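Local structure of beta-galactosidase (3OG2) at residues Tyr322-Gly327 and Ala346-Asp351; Ile647-Val652 and Ser977-Leu982; Leu895-Tyr900 and Thr983-Val988; Ile902-Val907 and Gly946-Asn951. The protein probably hydrolyses terminal non-reducing beta-D-galactose residues from beta-D-galactosides, as a family 35 glycoside hydrolase. All blocks are in the same frame, centred on the assembly; numbering follows the deposited sequence.

Contact 1 of 4, residues Tyr322-Gly327 and Ala346-Asp351; sequences YMTFGG and ASIRED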
loop_
_atom_site.group_PDB
_atom_site.type_symbol
_atom_site.label_atom_id
_atom_site.label_comp_id
_atom_site.label_asym_id
_atom_site.label_seq_id
_atom_site.Cartn_x
_atom_site.Cartn_y
_atom_site.Cartn_z
ATOM N N TYR A 322 -1.086 -5.124 5.521
ATOM C CA TYR A 322 -0.126 -4.764 4.464
ATOM C C TYR A 322 -0.782 -5.190 3.158
ATOM O O TYR A 322 -0.907 -6.426 2.986
ATOM C CB TYR A 322 1.206 -5.502 4.728
ATOM C CG TYR A 322 2.272 -5.053 3.748
ATOM C CD1 TYR A 322 2.269 -5.403 2.398
ATOM C CD2 TYR A 322 3.333 -4.228 4.158
ATOM C CE1 TYR A 322 3.223 -4.996 1.522
ATOM C CE2 TYR A 322 4.326 -3.785 3.292
ATOM C CZ TYR A 322 4.260 -4.170 1.975
ATOM O OH TYR A 322 5.202 -3.712 1.085
ATOM N N MET A 323 -1.047 -4.353 2.173
ATOM C CA MET A 323 -1.123 -2.889 2.252
ATOM C C MET A 323 -2.560 -2.477 2.623
ATOM O O MET A 323 -3.514 -3.221 2.343
ATOM C CB MET A 323 -0.846 -2.278 0.880
ATOM C CG MET A 323 0.587 -2.521 0.354
ATOM S SD MET A 323 1.866 -1.873 1.445
ATOM C CE MET A 323 1.641 -0.105 1.243
ATOM N N THR A 324 -2.703 -1.280 3.168
ATOM C CA THR A 324 -4.027 -0.659 3.278
ATOM C C THR A 324 -4.225 0.366 2.173
ATOM O O THR A 324 -5.293 0.390 1.575
ATOM C CB THR A 324 -4.208 -0.092 4.687
ATOM O OG1 THR A 324 -4.201 -1.220 5.612
ATOM C CG2 THR A 324 -5.542 0.599 4.864
ATOM N N PHE A 325 -3.218 1.166 1.878
ATOM C CA PHE A 325 -3.200 2.007 0.686
ATOM C C PHE A 325 -1.848 1.735 0.011
ATOM O O PHE A 325 -0.822 1.961 0.689
ATOM C CB PHE A 325 -3.369 3.498 1.024
ATOM C CG PHE A 325 -3.006 4.363 -0.189
ATOM C CD1 PHE A 325 -3.828 4.409 -1.299
ATOM C CD2 PHE A 325 -1.815 5.105 -0.156
ATOM C CE1 PHE A 325 -3.472 5.195 -2.398
ATOM C CE2 PHE A 325 -1.482 5.881 -1.258
ATOM C CZ PHE A 325 -2.315 5.933 -2.363
ATOM N N GLY A 326 -1.804 1.293 -1.230
ATOM C CA GLY A 326 -0.580 0.925 -1.885
ATOM C C GLY A 326 0.083 2.045 -2.646
ATOM O O GLY A 326 1.308 2.191 -2.634
ATOM N N GLY A 327 -0.675 2.889 -3.372
ATOM C CA GLY A 327 -0.061 3.938 -4.166
ATOM C C GLY A 327 0.626 3.407 -5.439
ATOM O O GLY A 327 0.202 2.394 -6.035
ATOM N N ALA A 346 -5.669 -3.498 -2.507
ATOM C CA ALA A 346 -5.887 -3.078 -1.122
ATOM C C ALA A 346 -7.282 -2.486 -0.920
ATOM O O ALA A 346 -8.008 -2.146 -1.855
ATOM C CB ALA A 346 -4.842 -2.032 -0.736
ATOM N N SER A 347 -7.628 -2.364 0.359
ATOM C CA SER A 347 -8.943 -1.776 0.728
ATOM C C SER A 347 -9.081 -0.341 0.268
ATOM O O SER A 347 -10.221 0.047 -0.004
ATOM C CB SER A 347 -9.183 -1.851 2.226
ATOM O OG SER A 347 -8.164 -1.207 2.954
ATOM N N ILE A 348 -7.997 0.413 0.179
ATOM C CA ILE A 348 -8.032 1.741 -0.443
ATOM C C ILE A 348 -7.305 1.635 -1.782
ATOM O O ILE A 348 -6.154 1.193 -1.791
ATOM C CB ILE A 348 -7.367 2.785 0.457
ATOM C CG1 ILE A 348 -7.986 2.775 1.866
ATOM C CG2 ILE A 348 -7.433 4.138 -0.206
ATOM C CD1 ILE A 348 -7.311 3.685 2.887
ATOM N N ARG A 349 -7.997 1.969 -2.873
ATOM C CA ARG A 349 -7.404 1.798 -4.189
ATOM C C ARG A 349 -6.230 2.765 -4.388
ATOM O O ARG A 349 -6.074 3.773 -3.657
ATOM C CB ARG A 349 -8.421 2.148 -5.256
ATOM C CG ARG A 349 -9.589 1.151 -5.360
ATOM C CD ARG A 349 -10.469 1.639 -6.505
ATOM N NE ARG A 349 -11.695 0.848 -6.674
ATOM C CZ ARG A 349 -11.762 -0.238 -7.402
ATOM N NH1 ARG A 349 -10.688 -0.726 -8.053
ATOM N NH2 ARG A 349 -12.945 -0.863 -7.503
ATOM N N GLU A 350 -5.463 2.508 -5.452
ATOM C CA GLU A 350 -4.337 3.372 -5.820
ATOM C C GLU A 350 -4.754 4.801 -6.025
ATOM O O GLU A 350 -3.992 5.705 -5.721
ATOM C CB GLU A 350 -3.757 2.774 -7.118
ATOM C CG GLU A 350 -2.590 3.567 -7.673
ATOM C CD GLU A 350 -1.922 2.834 -8.831
ATOM O OE1 GLU A 350 -2.541 1.872 -9.372
ATOM O OE2 GLU A 350 -0.776 3.189 -9.208
ATOM N N ASP A 351 -5.975 5.000 -6.565
ATOM C CA ASP A 351 -6.513 6.365 -6.778
ATOM C C ASP A 351 -7.250 6.881 -5.534
ATOM O O ASP A 351 -7.896 7.940 -5.620
ATOM C CB ASP A 351 -7.352 6.381 -8.044
ATOM C CG ASP A 351 -8.633 5.591 -7.934
ATOM O OD1 ASP A 351 -8.987 5.088 -6.844
ATOM O OD2 ASP A 351 -9.350 5.444 -8.972
HETATM O O HOH W 1 -6.263 -3.501 2.598
HETATM O O HOH W 2 -3.784 0.901 -3.129
#
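Phe325 turns the edge of its ring toward the backbone of Arg349 and Glu350, joining two passes of the long loop that follows strand 318-321 of the TIM barrel and leads into helix 357-370. Its CB meets Ile348 CB at 4.1 Å, and CG stands anti to the backbone N (chi1 166°). The two side chains cross at about a right angle, with CD1 3.8 Å from Ile348 CG2. Farther out, CE1 lies 3.2 Å from Arg349 O; Glu350 O also sits at this edge, in the ring plane, 3.8 Å from CZ. Gly327 N lies above the ring centre on one face, and Val61 of helix 58-66 touches the same side chain. An alanine here would probably open a gap beside Ile348 CG2 and leave both carbonyl oxygens without the ring edge they meet. Close by, Met323 follows a cis peptide bond, and its side chain comes within about 6 Å of that of Tyr76, a galactose-binding residue. Water bridges Met323 O to Ser347 N and Gly326 N to Ile348 O. Between these bridges Ile348 N donates directly to Thr324 O at 3.0 Å, the C=O...N angle being 178°.

Contact 2 of 4, residues Ile647-Val652 and Ser977-Leu982; sequences IEIPHV and SKSPIL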
loop_
_atom_site.group_PDB
_atom_site.type_symbol
_atom_site.label_atom_id
_atom_site.label_comp_id
_atom_site.label_asym_id
_atom_site.label_seq_id
_atom_site.Cartn_x
_atom_site.Cartn_y
_atom_site.Cartn_z
ATOM N N ILE A 647 -26.334 17.167 -2.836
ATOM C CA ILE A 647 -25.372 16.293 -3.507
ATOM C C ILE A 647 -25.657 16.338 -5.001
ATOM O O ILE A 647 -26.633 15.756 -5.446
ATOM C CB ILE A 647 -25.430 14.835 -2.983
ATOM C CG1 ILE A 647 -25.199 14.785 -1.466
ATOM C CG2 ILE A 647 -24.489 13.924 -3.777
ATOM C CD1 ILE A 647 -25.662 13.488 -0.857
ATOM N N GLU A 648 -24.854 17.050 -5.748
ATOM C CA GLU A 648 -24.958 17.034 -7.204
ATOM C C GLU A 648 -23.724 16.300 -7.708
ATOM O O GLU A 648 -22.599 16.673 -7.313
ATOM C CB GLU A 648 -24.975 18.461 -7.711
ATOM C CG GLU A 648 -26.050 19.320 -7.033
ATOM C CD GLU A 648 -27.209 19.405 -8.021
ATOM O OE1 GLU A 648 -27.565 20.525 -8.449
ATOM O OE2 GLU A 648 -27.658 18.267 -8.302
ATOM N N ILE A 649 -23.891 15.276 -8.532
ATOM C CA ILE A 649 -22.728 14.591 -9.139
ATOM C C ILE A 649 -22.705 15.011 -10.607
ATOM O O ILE A 649 -23.615 14.637 -11.376
ATOM C CB ILE A 649 -22.844 13.070 -8.974
ATOM C CG1 ILE A 649 -23.032 12.654 -7.503
ATOM C CG2 ILE A 649 -21.681 12.309 -9.625
ATOM C CD1 ILE A 649 -21.896 13.055 -6.580
ATOM N N PRO A 650 -21.765 15.848 -11.023
ATOM C CA PRO A 650 -21.826 16.400 -12.385
ATOM C C PRO A 650 -21.264 15.427 -13.397
ATOM O O PRO A 650 -20.538 14.511 -13.037
ATOM C CB PRO A 650 -20.924 17.638 -12.291
ATOM C CG PRO A 650 -19.891 17.224 -11.255
ATOM C CD PRO A 650 -20.624 16.388 -10.230
ATOM N N HIS A 651 -21.609 15.708 -14.639
ATOM C CA HIS A 651 -20.953 15.108 -15.768
ATOM C C HIS A 651 -19.586 15.758 -15.861
ATOM O O HIS A 651 -19.433 16.967 -15.728
ATOM C CB HIS A 651 -21.747 15.405 -17.049
ATOM C CG HIS A 651 -21.003 14.927 -18.265
ATOM N ND1 HIS A 651 -20.900 13.584 -18.570
ATOM C CD2 HIS A 651 -20.293 15.567 -19.218
ATOM C CE1 HIS A 651 -20.174 13.441 -19.677
ATOM N NE2 HIS A 651 -19.784 14.630 -20.106
ATOM N N VAL A 652 -18.581 14.948 -16.110
ATOM C CA VAL A 652 -17.276 15.561 -16.299
ATOM C C VAL A 652 -16.774 15.260 -17.710
ATOM O O VAL A 652 -16.798 14.137 -18.177
ATOM C CB VAL A 652 -16.353 15.038 -15.207
ATOM C CG1 VAL A 652 -14.907 14.938 -15.652
ATOM C CG2 VAL A 652 -16.523 15.981 -13.993
ATOM N N SER A 977 -11.799 9.387 -16.461
ATOM C CA SER A 977 -12.171 9.895 -15.146
ATOM C C SER A 977 -13.089 8.864 -14.455
ATOM O O SER A 977 -13.850 8.158 -15.114
ATOM C CB SER A 977 -12.856 11.246 -15.202
ATOM O OG SER A 977 -14.064 11.117 -15.978
ATOM N N LYS A 978 -12.996 8.817 -13.130
ATOM C CA LYS A 978 -13.967 8.040 -12.350
ATOM C C LYS A 978 -15.082 8.994 -11.969
ATOM O O LYS A 978 -14.973 10.214 -12.131
ATOM C CB LYS A 978 -13.279 7.418 -11.163
ATOM C CG LYS A 978 -12.067 6.567 -11.521
ATOM C CD LYS A 978 -12.409 5.339 -12.334
ATOM C CE LYS A 978 -11.127 4.716 -12.915
ATOM N NZ LYS A 978 -11.458 3.456 -13.638
ATOM N N SER A 979 -16.163 8.432 -11.469
ATOM C CA SER A 979 -17.329 9.255 -11.093
ATOM C C SER A 979 -16.931 10.293 -10.055
ATOM O O SER A 979 -16.271 9.945 -9.042
ATOM C CB SER A 979 -18.410 8.289 -10.575
ATOM O OG SER A 979 -19.620 9.011 -10.295
ATOM N N PRO A 980 -17.317 11.550 -10.248
ATOM C CA PRO A 980 -16.867 12.578 -9.293
ATOM C C PRO A 980 -17.414 12.356 -7.890
ATOM O O PRO A 980 -18.590 12.007 -7.726
ATOM C CB PRO A 980 -17.459 13.893 -9.852
ATOM C CG PRO A 980 -18.355 13.526 -10.953
ATOM C CD PRO A 980 -18.135 12.109 -11.327
ATOM N N ILE A 981 -16.575 12.585 -6.897
ATOM C CA ILE A 981 -17.021 12.459 -5.503
ATOM C C ILE A 981 -17.092 13.842 -4.876
ATOM O O ILE A 981 -16.101 14.539 -4.820
ATOM C CB ILE A 981 -15.997 11.583 -4.724
ATOM C CG1 ILE A 981 -15.947 10.196 -5.403
ATOM C CG2 ILE A 981 -16.337 11.560 -3.244
ATOM C CD1 ILE A 981 -14.566 9.587 -5.284
ATOM N N LEU A 982 -18.278 14.210 -4.408
ATOM C CA LEU A 982 -18.404 15.489 -3.709
ATOM C C LEU A 982 -17.654 15.378 -2.403
ATOM O O LEU A 982 -17.917 14.432 -1.644
ATOM C CB LEU A 982 -19.902 15.751 -3.489
ATOM C CG LEU A 982 -20.228 17.110 -2.859
ATOM C CD1 LEU A 982 -19.877 18.256 -3.785
ATOM C CD2 LEU A 982 -21.706 17.147 -2.488
#
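At Ile649 a first torsion of -55° sets CG1 beside the backbone N and CG2 anti to it, and this CG2 branch is the one that meets the ring of Pro980; at Leu982 CG is anti to the backbone N (chi1 -176°), and CD2 beyond it lies 3.9 Å from Ile647 CA. Pro980 lies at the middle of the contact. Ile649 CG2 approaches its CG to 3.8 Å and also borders its carbonyl oxygen, the two side chains crossing obliquely. Pro650 slides past the same ring in the opposite direction, with its CD 3.7 Å from Pro980 CG. Packing is tight here, for Pro650 O comes within 3.2 Å of Pro980 CG. Toward one end Val652 CG1 rests 3.9 Å from Ser977 OG. The segments run in nearly opposite directions, 159° apart, yet no hydrogen bond joins them. Polar anchorage comes from next door, where Glu648 O bonds to Tyr900 OH. Apolar packing of this kind, centred on a proline ring, lays a connecting loop, which leads from strand 641-643 of one sheet to strand 663-666 of another, over the stretch joining strands 973-977 and 981-982 in the C-terminal all-beta part of the enzyme.

Contact 3 of 4, residues Leu895-Tyr900 and Thr983-Val988; sequences LPAQEY and TGRERV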
loop_
_atom_site.group_PDB
_atom_site.type_symbol
_atom_site.label_atom_id
_atom_site.label_comp_id
_atom_site.label_asym_id
_atom_site.label_seq_id
_atom_site.Cartn_x
_atom_site.Cartn_y
_atom_site.Cartn_z
ATOM N N LEU A 895 -11.026 21.572 -13.938
ATOM C CA LEU A 895 -11.969 20.715 -13.265
ATOM C C LEU A 895 -12.316 21.260 -11.880
ATOM O O LEU A 895 -11.480 21.932 -11.268
ATOM C CB LEU A 895 -11.339 19.294 -13.116
ATOM C CG LEU A 895 -11.133 18.566 -14.450
ATOM C CD1 LEU A 895 -10.271 17.317 -14.226
ATOM C CD2 LEU A 895 -12.451 18.183 -15.087
ATOM N N PRO A 896 -13.520 20.999 -11.367
ATOM C CA PRO A 896 -13.956 21.552 -10.068
ATOM C C PRO A 896 -13.374 20.802 -8.870
ATOM O O PRO A 896 -14.095 20.211 -8.067
ATOM C CB PRO A 896 -15.479 21.423 -10.160
ATOM C CG PRO A 896 -15.672 20.146 -10.974
ATOM C CD PRO A 896 -14.587 20.209 -12.008
ATOM N N ALA A 897 -12.057 20.890 -8.744
ATOM C CA ALA A 897 -11.286 20.130 -7.724
ATOM C C ALA A 897 -11.520 20.660 -6.320
ATOM O O ALA A 897 -11.368 19.946 -5.328
ATOM C CB ALA A 897 -9.809 20.216 -8.083
ATOM N N GLN A 898 -11.925 21.928 -6.175
ATOM C CA GLN A 898 -12.292 22.432 -4.873
ATOM C C GLN A 898 -13.479 21.644 -4.293
ATOM O O GLN A 898 -13.495 21.356 -3.111
ATOM C CB GLN A 898 -12.636 23.919 -4.975
ATOM C CG GLN A 898 -12.477 24.599 -3.610
ATOM C CD GLN A 898 -12.922 26.045 -3.810
ATOM O OE1 GLN A 898 -13.038 26.474 -4.967
ATOM N NE2 GLN A 898 -13.165 26.743 -2.712
ATOM N N GLU A 899 -14.470 21.328 -5.100
ATOM C CA GLU A 899 -15.686 20.664 -4.622
ATOM C C GLU A 899 -15.683 19.172 -4.831
ATOM O O GLU A 899 -16.443 18.501 -4.095
ATOM C CB GLU A 899 -16.946 21.251 -5.299
ATOM C CG GLU A 899 -17.069 22.764 -5.091
ATOM C CD GLU A 899 -16.207 23.661 -5.951
ATOM O OE1 GLU A 899 -15.775 23.325 -7.088
ATOM O OE2 GLU A 899 -15.890 24.813 -5.509
ATOM N N TYR A 900 -14.906 18.647 -5.776
ATOM C CA TYR A 900 -15.006 17.241 -6.127
ATOM C C TYR A 900 -13.624 16.602 -6.200
ATOM O O TYR A 900 -12.676 17.231 -6.683
ATOM C CB TYR A 900 -15.630 17.034 -7.536
ATOM C CG TYR A 900 -17.077 17.530 -7.517
ATOM C CD1 TYR A 900 -18.081 16.643 -7.156
ATOM C CD2 TYR A 900 -17.387 18.827 -7.821
ATOM C CE1 TYR A 900 -19.424 17.041 -7.117
ATOM C CE2 TYR A 900 -18.703 19.266 -7.788
ATOM C CZ TYR A 900 -19.688 18.374 -7.436
ATOM O OH TYR A 900 -20.996 18.810 -7.394
ATOM N N THR A 983 -16.692 16.293 -2.160
ATOM C CA THR A 983 -15.692 16.018 -1.148
ATOM C C THR A 983 -15.568 17.101 -0.084
ATOM O O THR A 983 -15.672 18.310 -0.370
ATOM C CB THR A 983 -14.304 15.761 -1.819
ATOM O OG1 THR A 983 -13.399 15.318 -0.814
ATOM C CG2 THR A 983 -13.690 17.043 -2.369
ATOM N N GLY A 984 -15.294 16.640 1.148
ATOM C CA GLY A 984 -15.035 17.471 2.311
ATOM C C GLY A 984 -13.569 17.369 2.716
ATOM O O GLY A 984 -13.247 17.757 3.827
ATOM N N ARG A 985 -12.700 16.867 1.818
ATOM C CA ARG A 985 -11.276 16.785 2.110
ATOM C C ARG A 985 -10.648 18.140 2.247
ATOM O O ARG A 985 -11.208 19.176 1.819
ATOM C CB ARG A 985 -10.569 16.038 0.959
ATOM C CG ARG A 985 -10.501 16.913 -0.305
ATOM C CD ARG A 985 -9.962 16.071 -1.466
ATOM N NE ARG A 985 -10.098 16.874 -2.699
ATOM C CZ ARG A 985 -9.655 16.442 -3.875
ATOM N NH1 ARG A 985 -9.048 15.262 -4.003
ATOM N NH2 ARG A 985 -9.827 17.207 -4.955
ATOM N N GLU A 986 -9.437 18.177 2.789
ATOM C CA GLU A 986 -8.625 19.387 2.747
ATOM C C GLU A 986 -8.075 19.525 1.339
ATOM O O GLU A 986 -7.800 18.556 0.618
ATOM C CB GLU A 986 -7.472 19.319 3.751
ATOM C CG GLU A 986 -7.884 19.239 5.196
ATOM C CD GLU A 986 -8.722 20.335 5.779
ATOM O OE1 GLU A 986 -8.365 21.511 5.522
ATOM O OE2 GLU A 986 -9.718 20.111 6.498
ATOM N N ARG A 987 -7.921 20.760 0.887
ATOM C CA ARG A 987 -7.558 21.044 -0.495
ATOM C C ARG A 987 -6.199 20.467 -0.864
ATOM O O ARG A 987 -5.269 20.451 -0.053
ATOM C CB ARG A 987 -7.592 22.579 -0.712
ATOM C CG ARG A 987 -9.046 23.058 -0.876
ATOM C CD ARG A 987 -9.257 24.373 -1.570
ATOM N NE ARG A 987 -9.862 25.364 -0.717
ATOM C CZ ARG A 987 -10.324 25.474 0.502
ATOM N NH1 ARG A 987 -10.347 24.505 1.404
ATOM N NH2 ARG A 987 -10.815 26.674 0.854
ATOM N N VAL A 988 -6.116 20.021 -2.117
ATOM C CA VAL A 988 -4.892 19.454 -2.668
ATOM C C VAL A 988 -4.069 20.548 -3.343
ATOM O O VAL A 988 -4.538 21.226 -4.226
ATOM C CB VAL A 988 -5.175 18.346 -3.688
ATOM C CG1 VAL A 988 -3.868 17.703 -4.194
ATOM C CG2 VAL A 988 -6.088 17.268 -3.119
HETATM O O HOH W 3 -10.851 19.616 -2.663
HETATM O O HOH W 4 -8.290 20.056 -4.043
HETATM O O HOH W 5 -11.559 20.624 -0.495
HETATM O O HOH W 6 -17.694 19.704 -1.868
#
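Direct hydrogen bonds tie Arg985 and Thr983 to the backbone of Ala897 and Glu899. Arg985 NH2 donates to Ala897 O at 3.2 Å, on a lone pair in the carbonyl plane, and the oxygen lies 4° out of the guanidinium plane. The same NH2 forms a salt bridge with Glu945. Thr983 N donates to Glu899 O at 2.9 Å, tilted from that carbonyl's plane. Thr983 OG1 accepts from Arg985 N, closing an ST turn, and also bonds to Asp605.

These bonds fasten the turn between strands 883-894 and 900-908 of the second all-beta domain, where Pro896 centres an inverse gamma turn, to the chain leaving strand 981-982. A lysine in place of Arg985, with one ammonium for a flat guanidinium, would probably leave Ala897 O, the NE-bound water or Glu945 without its partner.

Among the waters, one accepts from Arg985 NE at 2.8 Å and donates to Ala897 O, while another donates to both Glu899 O and Thr983 O.

In the packing, Gln898 and Arg987 lie side by side, with Gln898 CG 3.8 Å from Arg987 CD and their amide and guanidinium planes 18° apart. Val988 CG2 sits over the centre of one face of the Arg985 guanidinium.

Contact 4 of 4, residues Ile902-Val907 and Gly946-Asn951; sequences IPLSFV and GILDYN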
loop_
_atom_site.group_PDB
_atom_site.type_symbol
_atom_site.label_atom_id
_atom_site.label_comp_id
_atom_site.label_asym_id
_atom_site.label_seq_id
_atom_site.Cartn_x
_atom_site.Cartn_y
_atom_site.Cartn_z
ATOM N N ILE A 902 -11.961 13.913 -8.355
ATOM C CA ILE A 902 -12.213 13.292 -9.659
ATOM C C ILE A 902 -10.943 12.548 -10.044
ATOM O O ILE A 902 -10.040 13.157 -10.626
ATOM C CB ILE A 902 -12.577 14.324 -10.746
ATOM C CG1 ILE A 902 -13.787 15.179 -10.340
ATOM C CG2 ILE A 902 -12.781 13.637 -12.079
ATOM C CD1 ILE A 902 -13.976 16.461 -11.136
ATOM N N PRO A 903 -10.809 11.271 -9.769
ATOM C CA PRO A 903 -9.621 10.518 -10.164
ATOM C C PRO A 903 -9.425 10.434 -11.679
ATOM O O PRO A 903 -10.354 10.125 -12.396
ATOM C CB PRO A 903 -9.895 9.127 -9.582
ATOM C CG PRO A 903 -10.842 9.386 -8.452
ATOM C CD PRO A 903 -11.761 10.478 -8.966
ATOM N N LEU A 904 -8.186 10.714 -12.110
ATOM C CA LEU A 904 -7.845 10.683 -13.545
ATOM C C LEU A 904 -6.801 9.635 -13.833
ATOM O O LEU A 904 -5.903 9.396 -12.988
ATOM C CB LEU A 904 -7.298 12.044 -13.994
ATOM C CG LEU A 904 -8.383 13.146 -13.999
ATOM C CD1 LEU A 904 -7.714 14.464 -14.425
ATOM C CD2 LEU A 904 -9.552 12.801 -14.901
ATOM N N SER A 905 -6.856 9.023 -15.024
ATOM C CA SER A 905 -5.849 8.041 -15.369
ATOM C C SER A 905 -5.642 8.063 -16.862
ATOM O O SER A 905 -6.513 8.559 -17.596
ATOM C CB SER A 905 -6.289 6.613 -14.996
ATOM O OG SER A 905 -7.595 6.411 -15.512
ATOM N N PHE A 906 -4.514 7.603 -17.289
ATOM C CA PHE A 906 -4.135 7.541 -18.698
ATOM C C PHE A 906 -4.273 6.110 -19.175
ATOM O O PHE A 906 -3.692 5.238 -18.564
ATOM C CB PHE A 906 -2.710 8.034 -18.935
ATOM C CG PHE A 906 -2.561 9.514 -18.632
ATOM C CD1 PHE A 906 -2.395 9.934 -17.325
ATOM C CD2 PHE A 906 -2.589 10.433 -19.664
ATOM C CE1 PHE A 906 -2.287 11.297 -17.042
ATOM C CE2 PHE A 906 -2.492 11.797 -19.374
ATOM C CZ PHE A 906 -2.330 12.213 -18.072
ATOM N N VAL A 907 -5.036 5.896 -20.265
ATOM C CA VAL A 907 -5.317 4.515 -20.673
ATOM C C VAL A 907 -4.770 4.222 -22.056
ATOM O O VAL A 907 -5.172 4.942 -23.012
ATOM C CB VAL A 907 -6.822 4.180 -20.686
ATOM C CG1 VAL A 907 -7.114 2.751 -21.122
ATOM C CG2 VAL A 907 -7.357 4.396 -19.270
ATOM N N GLY A 946 -2.464 16.936 -7.754
ATOM C CA GLY A 946 -1.255 17.310 -6.996
ATOM C C GLY A 946 -0.099 17.172 -7.940
ATOM O O GLY A 946 0.667 18.117 -8.192
ATOM N N ILE A 947 0.075 16.003 -8.538
ATOM C CA ILE A 947 0.990 15.814 -9.652
ATOM C C ILE A 947 0.331 16.447 -10.912
ATOM O O ILE A 947 1.003 17.235 -11.572
ATOM C CB ILE A 947 1.364 14.347 -9.874
ATOM C CG1 ILE A 947 2.107 13.750 -8.666
ATOM C CG2 ILE A 947 2.220 14.226 -11.137
ATOM C CD1 ILE A 947 3.417 14.451 -8.301
ATOM N N LEU A 948 -0.930 16.112 -11.136
ATOM C CA LEU A 948 -1.692 16.902 -12.114
ATOM C C LEU A 948 -2.240 18.184 -11.507
ATOM O O LEU A 948 -2.679 18.181 -10.338
ATOM C CB LEU A 948 -2.886 16.069 -12.567
ATOM C CG LEU A 948 -2.593 14.999 -13.610
ATOM C CD1 LEU A 948 -3.730 13.997 -13.704
ATOM C CD2 LEU A 948 -2.354 15.630 -15.003
ATOM N N ASP A 949 -2.292 19.271 -12.257
ATOM C CA ASP A 949 -2.883 20.533 -11.906
ATOM C C ASP A 949 -4.265 20.559 -12.543
ATOM O O ASP A 949 -4.403 20.606 -13.778
ATOM C CB ASP A 949 -1.976 21.678 -12.398
ATOM C CG ASP A 949 -2.505 23.044 -11.999
ATOM O OD1 ASP A 949 -3.675 23.157 -11.574
ATOM O OD2 ASP A 949 -1.771 24.067 -12.155
ATOM N N TYR A 950 -5.316 20.484 -11.738
ATOM C CA TYR A 950 -6.674 20.411 -12.237
ATOM C C TYR A 950 -7.209 21.762 -12.661
ATOM O O TYR A 950 -8.325 21.864 -13.171
ATOM C CB TYR A 950 -7.619 19.818 -11.152
ATOM C CG TYR A 950 -7.549 18.303 -11.103
ATOM C CD1 TYR A 950 -6.387 17.572 -11.371
ATOM C CD2 TYR A 950 -8.687 17.589 -10.735
ATOM C CE1 TYR A 950 -6.399 16.178 -11.290
ATOM C CE2 TYR A 950 -8.720 16.208 -10.667
ATOM C CZ TYR A 950 -7.549 15.519 -10.949
ATOM O OH TYR A 950 -7.589 14.159 -10.868
ATOM N N ASN A 951 -6.418 22.834 -12.492
ATOM C CA ASN A 951 -6.885 24.185 -12.896
ATOM C C ASN A 951 -5.713 24.917 -13.491
ATOM O O ASN A 951 -5.283 26.012 -13.148
ATOM C CB ASN A 951 -7.513 24.890 -11.679
ATOM C CG ASN A 951 -8.887 24.291 -11.390
ATOM O OD1 ASN A 951 -9.104 23.521 -10.424
ATOM N ND2 ASN A 951 -9.870 24.646 -12.249
HETATM O O HOH W 7 -6.256 11.827 -10.367
#
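Within the buried interior of the second all-beta domain, Tyr950, from the loop between strands 940-943 and 953-962, reaches Ile902 and Leu904 in strand 900-908. Its CG is anti to its own carbonyl carbon, beside the backbone N (chi1 -81°), and the hydroxyl at the far end of the ring donates to Ile902 O at 2.7 Å. That oxygen lies at the ring edge, in the ring plane, whereas the hydroxyl is tilted 23° from the plane of the carbonyl. A water molecule donates to the same Tyr950 OH at 2.7 Å and accepts from Leu904 N, so one phenol serves two backbone groups of the strand, one directly and one through water.

Apolar contacts lie beside this polar point. Leu904 and Tyr950 meet tip to tip: Leu904 CG comes within 3.4 Å of Tyr950 OH, and Leu904 CD1 lies 3.6 Å from Tyr950 CZ. Leu948 fills in alongside, its CD1 4.1 Å from Leu904 CD1, while its CB stands at the edge of the tyrosine ring. Ile902 CB faces Tyr950 CE2 at a looser 4.3 Å. The loop is shaped locally by an Asx turn, in which Asp949 OD1 accepts from Asn951 N, met from above the carboxylate plane. Val923 and Val943, from strands 917-923 and 940-943, also touch Leu948.

The chemistry implies that the buried hydroxyl is satisfied as donor and acceptor at once, which probably restrains its rotation, while carbons of Leu904 pack against it.

Contacts 1 and 4 are buried, contact 3 partly so, and contact 2 lies at the surface. Contact 1 belongs to the catalytic barrel; the others cluster in the C-terminal all-beta region, their centres 11 to 14 Å apart. Contacts 2 and 4 reach one sheet, and contact 3 joins the turn leading into its strand 900-908 to the chain leaving its strand 981-982. Chemistry varies with place: the surface pair relies on packing without a hydrogen bond, contact 3 on an arginine-to-carbonyl bond, a backbone bond and water, and the buried contacts combine hydrophobic side chains with a few hydrogen bonds, direct or through water. Asp351 of contact 1 packs on Lys978 and Pro903, touching contacts 2 and 4.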